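Local coordinates for peptide ABC transporter permease (Staphylococcus hominis, PDB 6EXS), which probably imports small peptides as a POT family membrane transporter of the major facilitator superfamily, and binds a thioalcohol-conjugated malodour precursor peptide, at residues S306-I311 against L458-Y463. Sequence-based numbering, arbitrary orientation.
Sequences SNVLNI and LGQTNY. With C3H (2-[[(2~{R})-2-azanyl-3-[(3~{S})-3-methyl-1-oxidanyl-hexan-3-yl]sulfanyl-propanoyl]amino]ethanoic acid), chain O.
V308 reaches Q460 and Y463 with a single methyl group, CG1, and through it the loop between helices 279-302 and 309-316 meets the start of helix 460-479. Within that loop, S306 belongs to the peptide pocket: its backbone N lies 3.5 Å from C4 of C3H, and its small side chain fits closely beside the ligand. N307 suits an irregular loop because its amide can pair with backbone, and its ND2 donates to the carbonyl of M60. V308 comes next, a compact beta-branched residue with CG1 anti to the backbone N (chi1 174°), directed at the other helix. There CG1 sits 3.8 Å from OE1 of Q460 and 4.1 Å from CE1 of Y463, approaching the phenol ring obliquely. Q460, whose chain is long and flexible, brings its amide to this methyl by a bend at chi2 (68°), while Y463 combines a flat ring with a hydroxyl that is hydrogen-bonded to OE1 of Q304, in the same loop. N310 folds back so that ND2 makes a weak bond, 3.0 Å long, to the carbonyl O of S306. Across the two segments the touch is slight, burying 113 Å²: apolar toward Y463, and toward Q460 a methyl near a polar amide oxygen. Such van der Waals contacts set little direction, so the bond to Q304 probably does more to orient the Y463 ring.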
# COMPACT_ATOMS: atom_id res chain seq x y z
N SER A 306 6.24 7.58 5.45
CA SER A 306 5.43 7.13 6.59
C SER A 306 6.25 6.78 7.82
O SER A 306 5.68 6.66 8.89
CB SER A 306 4.57 5.93 6.19
OG SER A 306 5.36 4.85 5.71
N ASN A 307 7.58 6.60 7.67
CA ASN A 307 8.46 6.21 8.79
C ASN A 307 9.82 6.92 8.85
O ASN A 307 10.46 6.88 9.90
CB ASN A 307 8.66 4.68 8.79
CG ASN A 307 9.33 4.10 7.57
OD1 ASN A 307 9.32 4.67 6.47
ND2 ASN A 307 9.91 2.93 7.71
N VAL A 308 10.29 7.52 7.74
CA VAL A 308 11.61 8.16 7.66
C VAL A 308 11.52 9.70 7.55
O VAL A 308 12.10 10.41 8.38
CB VAL A 308 12.49 7.52 6.54
CG1 VAL A 308 13.81 8.27 6.35
CG2 VAL A 308 12.74 6.04 6.80
N LEU A 309 10.82 10.21 6.52
CA LEU A 309 10.71 11.65 6.25
C LEU A 309 9.95 12.44 7.34
O LEU A 309 10.34 13.57 7.65
CB LEU A 309 10.10 11.90 4.86
CG LEU A 309 10.35 13.27 4.20
CD1 LEU A 309 11.86 13.60 4.13
CD2 LEU A 309 9.71 13.34 2.81
N ASN A 310 8.91 11.82 7.94
CA ASN A 310 8.09 12.40 9.02
C ASN A 310 8.85 12.56 10.37
O ASN A 310 8.69 13.59 11.03
CB ASN A 310 6.79 11.61 9.21
CG ASN A 310 6.92 10.12 9.38
OD1 ASN A 310 7.94 9.50 9.05
ND2 ASN A 310 5.86 9.49 9.87
N ILE A 311 9.66 11.54 10.79
CA ILE A 311 10.48 11.58 12.01
C ILE A 311 11.59 12.63 11.82
O ILE A 311 11.90 13.36 12.76
CB ILE A 311 11.06 10.19 12.40
CG1 ILE A 311 9.96 9.14 12.64
CG2 ILE A 311 11.98 10.31 13.63
CD1 ILE A 311 10.50 7.71 12.97
N LEU A 458 25.35 5.45 7.92
CA LEU A 458 25.61 6.42 6.86
C LEU A 458 25.40 7.88 7.27
O LEU A 458 26.08 8.76 6.75
CB LEU A 458 24.76 6.14 5.59
CG LEU A 458 24.97 4.83 4.83
CD1 LEU A 458 23.95 4.70 3.71
CD2 LEU A 458 26.38 4.71 4.25
N GLY A 459 24.46 8.10 8.18
CA GLY A 459 24.06 9.44 8.60
C GLY A 459 22.81 9.77 7.81
O GLY A 459 22.77 9.52 6.60
N GLN A 460 21.77 10.29 8.49
CA GLN A 460 20.46 10.60 7.91
C GLN A 460 20.52 11.42 6.60
O GLN A 460 19.84 11.06 5.64
CB GLN A 460 19.54 11.27 8.96
CG GLN A 460 18.11 11.52 8.51
CD GLN A 460 17.24 10.30 8.29
OE1 GLN A 460 17.28 9.67 7.23
NE2 GLN A 460 16.37 10.01 9.25
N THR A 461 21.35 12.47 6.55
CA THR A 461 21.52 13.32 5.36
C THR A 461 22.21 12.60 4.20
O THR A 461 21.79 12.75 3.05
CB THR A 461 22.22 14.64 5.69
OG1 THR A 461 23.38 14.36 6.48
CG2 THR A 461 21.31 15.61 6.42
N ASN A 462 23.27 11.82 4.50
CA ASN A 462 24.00 11.04 3.50
C ASN A 462 23.11 9.94 2.96
O ASN A 462 23.21 9.62 1.78
CB ASN A 462 25.28 10.45 4.06
CG ASN A 462 26.29 11.45 4.59
OD1 ASN A 462 26.15 12.67 4.48
ND2 ASN A 462 27.35 10.92 5.19
N TYR A 463 22.21 9.39 3.82
CA TYR A 463 21.22 8.36 3.46
C TYR A 463 20.24 8.89 2.37
O TYR A 463 20.02 8.19 1.39
CB TYR A 463 20.49 7.87 4.72
CG TYR A 463 19.29 6.97 4.49
CD1 TYR A 463 18.01 7.50 4.35
CD2 TYR A 463 19.43 5.58 4.49
CE1 TYR A 463 16.90 6.68 4.17
CE2 TYR A 463 18.32 4.75 4.33
CZ TYR A 463 17.06 5.30 4.16
OH TYR A 463 15.96 4.50 4.00
O2 C3H O . -3.44 5.04 -0.31
C11 C3H O . -3.27 6.07 -0.86
O3 C3H O . -3.31 6.21 -2.14
C10 C3H O . -2.91 7.36 -0.18
N1 C3H O . -2.18 7.17 1.06
C9 C3H O . -0.87 7.04 1.07
O1 C3H O . -0.27 6.26 0.35
C8 C3H O . -0.08 7.89 2.01
N C3H O . -0.98 8.46 3.01
C7 C3H O . 0.98 7.06 2.74
S C3H O . 2.69 7.19 2.16
C3 C3H O . 3.39 8.90 2.47
C4 C3H O . 3.49 9.05 3.96
C5 C3H O . 2.48 9.90 1.75
C6 C3H O . 2.71 11.37 2.03
O C3H O . 1.61 11.98 2.62
C2 C3H O . 4.78 9.04 1.85
C1 C3H O . 4.91 10.09 0.76
C C3H O . 6.32 10.16 0.23